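Poly(A) ribonuclease POP2 (Saccharomyces cerevisiae, PDB 1UOC) is a 3'-exoribonuclease, preferring poly(A) RNA, and a probable catalytic subunit of the CCR4-NOT deadenylase, seen here as its RNase D domain. Local coordinates at residues A[181-186]-A[281-286]; A[165-170]-A[192-197]; A[71-76]-A[170-175]; A[267-270]-A[274-277]. All blocks are in the same frame, centred on the assembly; numbering follows the deposited sequence.

Contact 1: A[181-186]-A[281-286]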
loop_
_atom_site.group_PDB
_atom_site.type_symbol
_atom_site.label_atom_id
_atom_site.label_comp_id
_atom_site.label_asym_id
_atom_site.label_seq_id
_atom_site.Cartn_x
_atom_site.Cartn_y
_atom_site.Cartn_z
ATOM N N ASN A 181 2.326 -9.925 19.950
ATOM C CA ASN A 181 1.539 -9.588 21.132
ATOM C C ASN A 181 1.743 -8.178 21.681
ATOM O O ASN A 181 1.086 -7.775 22.637
ATOM C CB ASN A 181 1.828 -10.624 22.222
ATOM C CG ASN A 181 0.663 -10.818 23.161
ATOM O OD1 ASN A 181 0.328 -9.928 23.941
ATOM N ND2 ASN A 181 0.028 -11.985 23.085
ATOM N N ASN A 182 2.654 -7.426 21.080
ATOM C CA ASN A 182 2.921 -6.067 21.530
ATOM C C ASN A 182 3.589 -5.252 20.431
ATOM O O ASN A 182 4.243 -5.805 19.547
ATOM C CB ASN A 182 3.816 -6.084 22.772
ATOM C CG ASN A 182 5.114 -6.836 22.545
ATOM O OD1 ASN A 182 5.131 -8.064 22.501
ATOM N ND2 ASN A 182 6.206 -6.099 22.392
ATOM N N LYS A 183 3.421 -3.934 20.508
ATOM C CA LYS A 183 3.978 -2.999 19.537
ATOM C C LYS A 183 5.427 -3.332 19.174
ATOM O O LYS A 183 5.779 -3.456 18.000
ATOM C CB LYS A 183 3.906 -1.575 20.098
ATOM C CG LYS A 183 4.083 -0.485 19.055
ATOM C CD LYS A 183 4.158 0.892 19.696
ATOM C CE LYS A 183 5.580 1.233 20.130
ATOM N NZ LYS A 183 6.486 1.474 18.964
ATOM N N GLU A 184 6.256 -3.481 20.199
ATOM C CA GLU A 184 7.675 -3.779 20.036
ATOM C C GLU A 184 7.942 -5.003 19.145
ATOM O O GLU A 184 8.738 -4.929 18.207
ATOM C CB GLU A 184 8.305 -3.976 21.421
ATOM C CG GLU A 184 7.498 -3.321 22.560
ATOM C CD GLU A 184 7.318 -1.809 22.391
ATOM O OE1 GLU A 184 6.403 -1.235 23.034
ATOM O OE2 GLU A 184 8.094 -1.191 21.629
ATOM N N ASP A 185 7.278 -6.121 19.433
ATOM C CA ASP A 185 7.465 -7.341 18.651
ATOM C C ASP A 185 6.870 -7.206 17.252
ATOM O O ASP A 185 7.337 -7.838 16.299
ATOM C CB ASP A 185 6.833 -8.542 19.364
ATOM C CG ASP A 185 7.428 -8.789 20.752
ATOM O OD1 ASP A 185 7.145 -9.861 21.337
ATOM O OD2 ASP A 185 8.166 -7.918 21.262
ATOM N N PHE A 186 5.827 -6.390 17.136
ATOM C CA PHE A 186 5.181 -6.150 15.852
ATOM C C PHE A 186 6.194 -5.456 14.950
ATOM O O PHE A 186 6.435 -5.867 13.817
ATOM C CB PHE A 186 3.956 -5.253 16.057
ATOM C CG PHE A 186 3.384 -4.686 14.789
ATOM C CD1 PHE A 186 2.831 -5.516 13.824
ATOM C CD2 PHE A 186 3.346 -3.307 14.588
ATOM C CE1 PHE A 186 2.236 -4.979 12.672
ATOM C CE2 PHE A 186 2.757 -2.766 13.447
ATOM C CZ PHE A 186 2.202 -3.604 12.490
ATOM N N VAL A 281 9.954 3.844 9.917
ATOM C CA VAL A 281 9.177 4.461 10.985
ATOM C C VAL A 281 7.687 4.314 10.747
ATOM O O VAL A 281 7.159 4.776 9.735
ATOM C CB VAL A 281 9.526 5.962 11.137
ATOM C CG1 VAL A 281 8.657 6.597 12.201
ATOM C CG2 VAL A 281 10.999 6.111 11.513
ATOM N N ILE A 282 7.023 3.658 11.690
ATOM C CA ILE A 282 5.587 3.422 11.639
ATOM C C ILE A 282 4.870 4.384 12.580
ATOM O O ILE A 282 4.042 5.201 12.167
ATOM C CB ILE A 282 5.236 2.013 12.142
ATOM C CG1 ILE A 282 5.989 0.952 11.352
ATOM C CG2 ILE A 282 3.739 1.786 12.045
ATOM C CD1 ILE A 282 5.794 -0.449 11.903
ATOM N N TYR A 283 5.213 4.261 13.858
ATOM C CA TYR A 283 4.604 5.028 14.937
ATOM C C TYR A 283 5.352 6.251 15.458
ATOM O O TYR A 283 5.152 6.654 16.603
ATOM C CB TYR A 283 4.317 4.082 16.108
ATOM C CG TYR A 283 3.200 3.094 15.836
ATOM C CD1 TYR A 283 3.411 1.719 15.927
ATOM C CD2 TYR A 283 1.926 3.542 15.501
ATOM C CE1 TYR A 283 2.367 0.812 15.687
ATOM C CE2 TYR A 283 0.882 2.656 15.261
ATOM C CZ TYR A 283 1.103 1.293 15.356
ATOM O OH TYR A 283 0.046 0.432 15.120
ATOM N N GLY A 284 6.197 6.853 14.635
ATOM C CA GLY A 284 6.927 8.022 15.088
ATOM C C GLY A 284 8.395 7.746 15.348
ATOM O O GLY A 284 8.778 6.665 15.787
ATOM N N ILE A 285 9.226 8.740 15.075
ATOM C CA ILE A 285 10.661 8.611 15.260
ATOM C C ILE A 285 10.979 8.491 16.756
ATOM O O ILE A 285 10.228 8.984 17.600
ATOM C CB ILE A 285 11.369 9.840 14.616
ATOM C CG1 ILE A 285 12.697 9.419 13.990
ATOM C CG2 ILE A 285 11.573 10.945 15.640
ATOM C CD1 ILE A 285 13.132 10.329 12.851
ATOM N N ASP A 286 12.070 7.811 17.090
ATOM C CA ASP A 286 12.452 7.651 18.488
ATOM C C ASP A 286 12.558 9.041 19.130
ATOM O O ASP A 286 13.301 9.899 18.646
ATOM C CB ASP A 286 13.803 6.942 18.588
ATOM C CG ASP A 286 13.850 5.937 19.724
ATOM O OD1 ASP A 286 13.010 6.035 20.641
ATOM O OD2 ASP A 286 14.733 5.053 19.704
#
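Ile282 reaches the first turn of helix 183-193 with its CD1 methyl, which approaches the Phe186 ring obliquely, CD1 lying 4.1 Å from Phe186 CE2. The two branches of this isoleucine do different work. With CG1 opposite the carbonyl carbon (chi1 -56°), CD1 is carried toward the helix, whereas Ile282 CG2 turns back over the next residue of its own loop and stands 3.8 Å above the Tyr283 ring plane, over the ring centre. Tyr283 follows and fits between two helical side chains. Its CE1 comes within 4.2 Å of Phe186 CE2, and its CD1 lies 3.9 Å from Lys183 CG, with the lysine methylenes running antiparallel alongside the tyrosine. Lys183 first extends, CG trans to the backbone N (chi1 -164°), then bends at its last two torsions so that NZ meets Glu187 one turn along the same helix in a salt bridge. Helix 61-73 touches both Lys183 and Tyr283 through Val62 and Tyr66. Across the contact, Asn182 is the N-cap of helix 183-193, and Phe186 N bonds to Asn182 O at 2.9 Å. The nearest CA atoms across the contact, those of Lys183 and Tyr283, remain 9.3 Å apart, so side chains alone span the gap. No hydrogen bond crosses it; the C-terminal loop is held here by dispersion and hydrophobic burial, with the lysine contributing its aliphatic stem while Glu187 balances its charge.

Contact 2: A[165-170]-A[192-197]; sequences YDLGFL and QYMPNF
Leu167 and Phe197 meet with the leucine methyl over the ring: Leu167 CD2 sits 4.0 Å above one face of Phe197, displaced toward the rim, and 4.1 Å from Phe197 CE1. The ring is brought there by a chi1 of 85°, which sets Phe197 CG between its own backbone N and carbonyl carbon. Met194 comes in obliquely beside the same leucine, its SD 4.2 Å from Leu167 CD1. The terminal methyl of Met194 is modelled too close to Leu167, so its exact place is doubtful, although the sulfur, at van der Waals distance, still places the side chain beside the leucine. Around these three, Val190 of helix 183-193 touches both Leu167 and Phe197, and Trp158 of strand 157-160 lies against Met194 and Phe197. Hydrogen bonds hold both backbones: Leu170 N to Asp166 O, 2.8 Å, within helix 165-174, and Phe197 N to the side-chain OE1 of Gln279. Shortening Leu167 to an alanine would probably uncover this part of the Phe197 face and leave the Met194 thioether free to turn into the gap. Asp166, the residue before Leu167, is a predicted ligand of the catalytic divalent metal, as expected of a DEDD nuclease, and its OD1 is hydrogen-bonded to Thr45 OG1. One helical turn thus joins a probable metal ligand to the hydrophobic interior. No hydrogen bond crosses between the segments, and the bound xenon, which touches Leu167, Leu170 and Tyr193, is consistent with an apolar site held by dispersion.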
loop_
_atom_site.group_PDB
_atom_site.type_symbol
_atom_site.label_atom_id
_atom_site.label_comp_id
_atom_site.label_asym_id
_atom_site.label_seq_id
_atom_site.Cartn_x
_atom_site.Cartn_y
_atom_site.Cartn_z
ATOM N N TYR A 165 -1.997 -0.301 9.721
ATOM C CA TYR A 165 -3.026 -1.257 9.332
ATOM C C TYR A 165 -2.709 -2.125 8.120
ATOM O O TYR A 165 -3.065 -3.301 8.092
ATOM C CB TYR A 165 -4.356 -0.532 9.116
ATOM C CG TYR A 165 -5.114 -0.323 10.404
ATOM C CD1 TYR A 165 -4.601 0.491 11.416
ATOM C CD2 TYR A 165 -6.320 -0.983 10.637
ATOM C CE1 TYR A 165 -5.270 0.634 12.634
ATOM C CE2 TYR A 165 -6.997 -0.846 11.847
ATOM C CZ TYR A 165 -6.466 -0.040 12.840
ATOM O OH TYR A 165 -7.121 0.076 14.044
ATOM N N ASP A 166 -2.045 -1.559 7.118
ATOM C CA ASP A 166 -1.717 -2.340 5.931
ATOM C C ASP A 166 -0.682 -3.393 6.289
ATOM O O ASP A 166 -0.845 -4.569 5.962
ATOM C CB ASP A 166 -1.197 -1.435 4.808
ATOM C CG ASP A 166 -2.269 -0.498 4.274
ATOM O OD1 ASP A 166 -3.451 -0.692 4.611
ATOM O OD2 ASP A 166 -1.939 0.426 3.508
ATOM N N LEU A 167 0.372 -2.959 6.976
ATOM C CA LEU A 167 1.446 -3.843 7.420
ATOM C C LEU A 167 0.908 -4.827 8.451
ATOM O O LEU A 167 1.243 -6.011 8.432
ATOM C CB LEU A 167 2.577 -3.014 8.021
ATOM C CG LEU A 167 3.559 -2.399 7.019
ATOM C CD1 LEU A 167 2.857 -2.058 5.716
ATOM C CD2 LEU A 167 4.212 -1.173 7.638
ATOM N N GLY A 168 0.069 -4.330 9.352
ATOM C CA GLY A 168 -0.520 -5.200 10.352
ATOM C C GLY A 168 -1.125 -6.376 9.617
ATOM O O GLY A 168 -0.802 -7.529 9.899
ATOM N N PHE A 169 -1.996 -6.073 8.656
ATOM C CA PHE A 169 -2.647 -7.087 7.836
ATOM C C PHE A 169 -1.626 -7.971 7.105
ATOM O O PHE A 169 -1.640 -9.192 7.260
ATOM C CB PHE A 169 -3.579 -6.413 6.823
ATOM C CG PHE A 169 -3.781 -7.202 5.553
ATOM C CD1 PHE A 169 -4.326 -8.487 5.589
ATOM C CD2 PHE A 169 -3.391 -6.671 4.327
ATOM C CE1 PHE A 169 -4.476 -9.230 4.414
ATOM C CE2 PHE A 169 -3.535 -7.394 3.159
ATOM C CZ PHE A 169 -4.078 -8.681 3.194
ATOM N N LEU A 170 -0.750 -7.359 6.309
ATOM C CA LEU A 170 0.271 -8.109 5.577
ATOM C C LEU A 170 0.995 -9.102 6.477
ATOM O O LEU A 170 1.104 -10.284 6.149
ATOM C CB LEU A 170 1.304 -7.168 4.944
ATOM C CG LEU A 170 1.058 -6.735 3.497
ATOM C CD1 LEU A 170 2.263 -5.963 2.968
ATOM C CD2 LEU A 170 0.814 -7.970 2.643
ATOM N N GLN A 192 11.653 -7.139 9.632
ATOM C CA GLN A 192 12.222 -8.365 9.065
ATOM C C GLN A 192 11.639 -8.672 7.682
ATOM O O GLN A 192 12.362 -9.102 6.790
ATOM C CB GLN A 192 11.982 -9.554 10.007
ATOM C CG GLN A 192 12.835 -9.524 11.287
ATOM C CD GLN A 192 14.311 -9.379 10.969
ATOM O OE1 GLN A 192 14.804 -9.958 10.005
ATOM N NE2 GLN A 192 15.020 -8.611 11.772
ATOM N N TYR A 193 10.334 -8.451 7.506
ATOM C CA TYR A 193 9.692 -8.691 6.212
ATOM C C TYR A 193 9.900 -7.538 5.244
ATOM O O TYR A 193 9.977 -7.741 4.029
ATOM C CB TYR A 193 8.188 -8.928 6.377
ATOM C CG TYR A 193 7.847 -10.298 6.918
ATOM C CD1 TYR A 193 7.272 -10.446 8.175
ATOM C CD2 TYR A 193 8.121 -11.452 6.174
ATOM C CE1 TYR A 193 6.981 -11.711 8.685
ATOM C CE2 TYR A 193 7.832 -12.712 6.672
ATOM C CZ TYR A 193 7.264 -12.834 7.927
ATOM O OH TYR A 193 7.000 -14.087 8.428
ATOM N N MET A 194 9.988 -6.324 5.780
ATOM C CA MET A 194 10.186 -5.142 4.942
ATOM C C MET A 194 11.309 -4.312 5.535
ATOM O O MET A 194 11.067 -3.312 6.219
ATOM C CB MET A 194 8.905 -4.293 4.879
ATOM C CG MET A 194 7.679 -5.029 4.402
ATOM S SD MET A 194 6.273 -3.926 4.174
ATOM C CE MET A 194 6.224 -3.182 5.766
ATOM N N PRO A 195 12.560 -4.730 5.293
ATOM C CA PRO A 195 13.764 -4.052 5.795
ATOM C C PRO A 195 13.991 -2.643 5.253
ATOM O O PRO A 195 14.882 -1.925 5.711
ATOM C CB PRO A 195 14.890 -5.017 5.402
ATOM C CG PRO A 195 14.347 -5.679 4.144
ATOM C CD PRO A 195 12.907 -5.931 4.510
ATOM N N ASN A 196 13.181 -2.240 4.283
ATOM C CA ASN A 196 13.342 -0.915 3.686
ATOM C C ASN A 196 11.967 -0.378 3.309
ATOM O O ASN A 196 11.402 -0.767 2.292
ATOM C CB ASN A 196 14.241 -1.039 2.445
ATOM C CG ASN A 196 14.661 0.299 1.875
ATOM O OD1 ASN A 196 14.243 1.356 2.346
ATOM N ND2 ASN A 196 15.492 0.255 0.842
ATOM N N PHE A 197 11.409 0.507 4.125
ATOM C CA PHE A 197 10.091 1.016 3.796
ATOM C C PHE A 197 9.816 2.428 4.287
ATOM O O PHE A 197 10.470 2.933 5.197
ATOM C CB PHE A 197 9.015 0.039 4.305
ATOM C CG PHE A 197 8.625 0.232 5.749
ATOM C CD1 PHE A 197 7.747 1.245 6.115
ATOM C CD2 PHE A 197 9.113 -0.617 6.736
ATOM C CE1 PHE A 197 7.357 1.415 7.437
ATOM C CE2 PHE A 197 8.730 -0.459 8.069
ATOM C CZ PHE A 197 7.850 0.562 8.420
#

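Contact 3: A[71-76]-A[170-175]; sequences ANVDFL and LINILM
Val73 and Asn172 reach toward each other across the contact, and nearly all of it is van der Waals in kind. The CG1 methyl of Val73 does the touching: it lies 3.0 Å from Asn172 OD1, a short approach for carbon and oxygen, 3.4 Å from Asn172 CG and 3.6 Å from Asn172 CB. Each side chain spans its share because the touching branch lies trans to the backbone N, Val73 CG1 at a chi1 of 162° and Asn172 CG at -168°. Asp74 adds a looser touch at the exposed margin, its CA 4.1 Å from Asn172 OD1. Hydrogen bonding plays no part between the segments, even though an amide oxygen stands at the centre of the meeting. Backbone hydrogen bonds instead shape each side separately. Phe75 N bonds to Asn72 O at 3.0 Å where helix 61-73 runs out, and Met175 N bonds to Ile171 O, also at 3.0 Å, as helix 165-174 ends. The contact therefore joins the final turns of two helices, with Asn172 resting on Met179 of the following loop as well. Beyond it, Leu76 leans on Phe47 of strand 40-48, and Leu170 packs against Ile43 of the same strand. Helix 165-174 is flanked further by helix 183-193, through Ile171 on Trp189 and Val190, and by helix 138-146, through Ile173 on Val138.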
loop_
_atom_site.group_PDB
_atom_site.type_symbol
_atom_site.label_atom_id
_atom_site.label_comp_id
_atom_site.label_asym_id
_atom_site.label_seq_id
_atom_site.Cartn_x
_atom_site.Cartn_y
_atom_site.Cartn_z
ATOM N N ALA A 71 -6.559 -5.473 17.889
ATOM C CA ALA A 71 -7.881 -5.949 18.262
ATOM C C ALA A 71 -8.820 -6.021 17.063
ATOM O O ALA A 71 -9.919 -6.565 17.164
ATOM C CB ALA A 71 -8.472 -5.033 19.332
ATOM N N ASN A 72 -8.385 -5.489 15.925
ATOM C CA ASN A 72 -9.221 -5.485 14.729
ATOM C C ASN A 72 -8.725 -6.314 13.547
ATOM O O ASN A 72 -9.528 -6.806 12.756
ATOM C CB ASN A 72 -9.445 -4.046 14.241
ATOM C CG ASN A 72 -10.329 -3.238 15.173
ATOM O OD1 ASN A 72 -11.390 -3.699 15.596
ATOM N ND2 ASN A 72 -9.903 -2.016 15.484
ATOM N N VAL A 73 -7.412 -6.471 13.420
ATOM C CA VAL A 73 -6.850 -7.202 12.288
ATOM C C VAL A 73 -7.369 -8.607 11.989
ATOM O O VAL A 73 -7.652 -8.913 10.831
ATOM C CB VAL A 73 -5.305 -7.245 12.368
ATOM C CG1 VAL A 73 -4.757 -8.351 11.469
ATOM C CG2 VAL A 73 -4.742 -5.906 11.909
ATOM N N ASP A 74 -7.497 -9.466 12.996
ATOM C CA ASP A 74 -7.972 -10.819 12.713
ATOM C C ASP A 74 -9.483 -10.903 12.544
ATOM O O ASP A 74 -10.053 -11.995 12.532
ATOM C CB ASP A 74 -7.502 -11.804 13.792
ATOM C CG ASP A 74 -8.114 -11.526 15.148
ATOM O OD1 ASP A 74 -9.351 -11.650 15.282
ATOM O OD2 ASP A 74 -7.355 -11.183 16.079
ATOM N N PHE A 75 -10.131 -9.750 12.410
ATOM C CA PHE A 75 -11.573 -9.715 12.208
ATOM C C PHE A 75 -11.888 -8.891 10.957
ATOM O O PHE A 75 -13.032 -8.827 10.506
ATOM C CB PHE A 75 -12.281 -9.119 13.427
ATOM C CG PHE A 75 -13.747 -9.442 13.485
ATOM C CD1 PHE A 75 -14.171 -10.767 13.585
ATOM C CD2 PHE A 75 -14.707 -8.434 13.402
ATOM C CE1 PHE A 75 -15.533 -11.089 13.595
ATOM C CE2 PHE A 75 -16.073 -8.742 13.413
ATOM C CZ PHE A 75 -16.485 -10.073 13.509
ATOM N N LEU A 76 -10.853 -8.257 10.411
ATOM C CA LEU A 76 -10.963 -7.456 9.195
ATOM C C LEU A 76 -10.593 -8.384 8.050
ATOM O O LEU A 76 -9.559 -9.043 8.104
ATOM C CB LEU A 76 -9.955 -6.301 9.207
ATOM C CG LEU A 76 -10.191 -5.014 9.997
ATOM C CD1 LEU A 76 -8.884 -4.236 10.110
ATOM C CD2 LEU A 76 -11.259 -4.175 9.306
ATOM N N LEU A 170 -0.750 -7.359 6.309
ATOM C CA LEU A 170 0.271 -8.109 5.577
ATOM C C LEU A 170 0.995 -9.102 6.477
ATOM O O LEU A 170 1.104 -10.284 6.149
ATOM C CB LEU A 170 1.304 -7.168 4.944
ATOM C CG LEU A 170 1.058 -6.735 3.497
ATOM C CD1 LEU A 170 2.263 -5.963 2.968
ATOM C CD2 LEU A 170 0.814 -7.970 2.643
ATOM N N ILE A 171 1.497 -8.613 7.607
ATOM C CA ILE A 171 2.199 -9.460 8.559
ATOM C C ILE A 171 1.267 -10.566 9.047
ATOM O O ILE A 171 1.685 -11.704 9.224
ATOM C CB ILE A 171 2.705 -8.634 9.783
ATOM C CG1 ILE A 171 4.230 -8.567 9.768
ATOM C CG2 ILE A 171 2.232 -9.260 11.099
ATOM C CD1 ILE A 171 4.807 -7.937 11.004
ATOM N N ASN A 172 0.004 -10.219 9.262
ATOM C CA ASN A 172 -0.986 -11.172 9.751
ATOM C C ASN A 172 -1.187 -12.365 8.812
ATOM O O ASN A 172 -1.403 -13.493 9.263
ATOM C CB ASN A 172 -2.325 -10.466 9.960
ATOM C CG ASN A 172 -3.315 -11.316 10.727
ATOM O OD1 ASN A 172 -4.522 -11.229 10.510
ATOM N ND2 ASN A 172 -2.809 -12.135 11.637
ATOM N N ILE A 173 -1.127 -12.111 7.509
ATOM C CA ILE A 173 -1.309 -13.173 6.527
ATOM C C ILE A 173 0.006 -13.885 6.234
ATOM O O ILE A 173 0.045 -15.109 6.107
ATOM C CB ILE A 173 -1.897 -12.633 5.204
ATOM C CG1 ILE A 173 -0.948 -11.621 4.568
ATOM C CG2 ILE A 173 -3.239 -11.991 5.465
ATOM C CD1 ILE A 173 -1.404 -11.121 3.203
ATOM N N LEU A 174 1.086 -13.117 6.137
ATOM C CA LEU A 174 2.406 -13.682 5.865
ATOM C C LEU A 174 2.862 -14.633 6.964
ATOM O O LEU A 174 3.643 -15.549 6.713
ATOM C CB LEU A 174 3.447 -12.569 5.705
ATOM C CG LEU A 174 3.444 -11.772 4.402
ATOM C CD1 LEU A 174 4.392 -10.585 4.528
ATOM C CD2 LEU A 174 3.860 -12.680 3.250
ATOM N N MET A 175 2.380 -14.408 8.181
ATOM C CA MET A 175 2.760 -15.248 9.310
ATOM C C MET A 175 1.755 -16.365 9.548
ATOM O O MET A 175 0.714 -16.426 8.886
ATOM C CB MET A 175 2.919 -14.402 10.581
ATOM C CG MET A 175 4.085 -13.417 10.524
ATOM S SD MET A 175 4.420 -12.578 12.092
ATOM C CE MET A 175 5.231 -13.887 12.982
#

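Contact 4: A[267-270]-A[274-277]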
loop_
_atom_site.group_PDB
_atom_site.type_symbol
_atom_site.label_atom_id
_atom_site.label_comp_id
_atom_site.label_asym_id
_atom_site.label_seq_id
_atom_site.Cartn_x
_atom_site.Cartn_y
_atom_site.Cartn_z
ATOM N N HIS A 267 15.182 14.155 -2.246
ATOM C CA HIS A 267 15.014 13.342 -1.050
ATOM C C HIS A 267 15.386 14.015 0.271
ATOM O O HIS A 267 15.790 13.344 1.221
ATOM C CB HIS A 267 15.776 12.017 -1.205
ATOM C CG HIS A 267 17.234 12.108 -0.880
ATOM N ND1 HIS A 267 18.156 12.709 -1.711
ATOM C CD2 HIS A 267 17.926 11.696 0.208
ATOM C CE1 HIS A 267 19.349 12.667 -1.146
ATOM N NE2 HIS A 267 19.237 12.057 0.020
ATOM N N LYS A 268 15.224 15.333 0.346
ATOM C CA LYS A 268 15.551 16.062 1.571
ATOM C C LYS A 268 14.343 16.760 2.179
ATOM O O LYS A 268 13.423 17.177 1.472
ATOM C CB LYS A 268 16.622 17.119 1.300
ATOM C CG LYS A 268 17.903 16.597 0.687
ATOM C CD LYS A 268 18.636 15.675 1.633
ATOM C CE LYS A 268 19.986 15.279 1.065
ATOM N NZ LYS A 268 20.724 14.366 1.984
ATOM N N PHE A 269 14.347 16.880 3.501
ATOM C CA PHE A 269 13.272 17.575 4.188
ATOM C C PHE A 269 13.621 19.061 4.087
ATOM O O PHE A 269 14.760 19.417 3.760
ATOM C CB PHE A 269 13.182 17.150 5.661
ATOM C CG PHE A 269 12.600 15.776 5.866
ATOM C CD1 PHE A 269 13.419 14.696 6.187
ATOM C CD2 PHE A 269 11.232 15.554 5.705
ATOM C CE1 PHE A 269 12.886 13.412 6.341
ATOM C CE2 PHE A 269 10.686 14.270 5.855
ATOM C CZ PHE A 269 11.517 13.201 6.174
ATOM N N PRO A 270 12.647 19.945 4.346
ATOM C CA PRO A 270 12.895 21.387 4.271
ATOM C C PRO A 270 14.126 21.889 5.036
ATOM O O PRO A 270 14.568 23.017 4.819
ATOM C CB PRO A 270 11.595 21.977 4.808
ATOM C CG PRO A 270 10.580 21.014 4.278
ATOM C CD PRO A 270 11.215 19.675 4.582
ATOM N N ASP A 274 17.846 14.072 5.434
ATOM C CA ASP A 274 17.505 13.072 4.426
ATOM C C ASP A 274 16.242 12.301 4.830
ATOM O O ASP A 274 16.021 12.037 6.014
ATOM C CB ASP A 274 18.682 12.107 4.260
ATOM C CG ASP A 274 18.485 11.116 3.122
ATOM O OD1 ASP A 274 19.424 10.965 2.314
ATOM O OD2 ASP A 274 17.413 10.475 3.036
ATOM N N PHE A 275 15.413 11.957 3.844
ATOM C CA PHE A 275 14.176 11.201 4.081
ATOM C C PHE A 275 14.465 9.898 4.825
ATOM O O PHE A 275 13.680 9.466 5.668
ATOM C CB PHE A 275 13.488 10.838 2.753
ATOM C CG PHE A 275 12.670 11.949 2.140
ATOM C CD1 PHE A 275 12.048 11.755 0.905
ATOM C CD2 PHE A 275 12.515 13.176 2.777
ATOM C CE1 PHE A 275 11.289 12.763 0.318
ATOM C CE2 PHE A 275 11.758 14.191 2.196
ATOM C CZ PHE A 275 11.145 13.979 0.962
ATOM N N ALA A 276 15.594 9.281 4.486
ATOM C CA ALA A 276 16.003 8.018 5.080
ATOM C C ALA A 276 15.870 8.013 6.590
ATOM O O ALA A 276 15.651 6.962 7.192
ATOM C CB ALA A 276 17.434 7.699 4.686
ATOM N N LYS A 277 15.999 9.183 7.199
ATOM C CA LYS A 277 15.890 9.303 8.648
ATOM C C LYS A 277 14.579 8.681 9.128
ATOM O O LYS A 277 14.475 8.228 10.265
ATOM C CB LYS A 277 15.945 10.777 9.049
ATOM C CG LYS A 277 15.879 11.051 10.545
ATOM C CD LYS A 277 15.735 12.555 10.785
ATOM C CE LYS A 277 15.576 12.900 12.262
ATOM N NZ LYS A 277 15.144 14.320 12.454
#
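Phe269 and Phe275 form the close-packed part of this loop, an edge-to-face pair in which the edge of Phe275 points at the face of Phe269. Phe275 CD2 stands 3.5 Å above the Phe269 plane, over its centre; the ring centroids are 4.7 Å apart and the planes meet at 59°. With Phe275 CG opposite its carbonyl carbon (chi1 -81°), its ring also lies against the preceding segment, His267 CA making a CH-pi contact 4.1 Å from the centroid. Backbones are tied by Phe275 N to His267 O, 3.0 Å and fairly straight at 160°, beside a single beta bridge between Lys268 and Asp274. The polar side is looser: Lys268 NZ to Asp274 OD1 is a long salt bridge of 3.7 Å, with the oxygen's position unsure. Asp274 OD2 is by contrast firmly used, closing an Asx turn onto Ala276 N at 2.6 Å. Val203, Ile206 and Ile207 of helix 200-207 pack against Phe269, so exchanging it for a serine is likely to leave the Phe275 edge without its ring partner and open a gap against that helix. Aromatic packing and one backbone bond thus anchor the loop, while the charged pair adds at most a weak tie.

In the fold
From the N terminus, contact 3 opens first, at the end of helix 61-73, and closes at 170-175 after a loop that holds strands 77-86, 99-103 and 157-160. Before it closes, contact 2 opens at 165-170, so the two cross and share Leu170. Contact 1 begins at 181-186, inside the loop that contact 2 closes at 192-197, and crosses it in turn, closing only at 281-286. Contact 4 is a short local closure nested within contact 1. Touches between Ile282 and Phe197, and between Phe186 and Gly168, join contacts 1 and 2, linking helices 165-174 and 183-193 to the C-terminal loop; Ile285 against Lys277 joins contact 4 to contact 1.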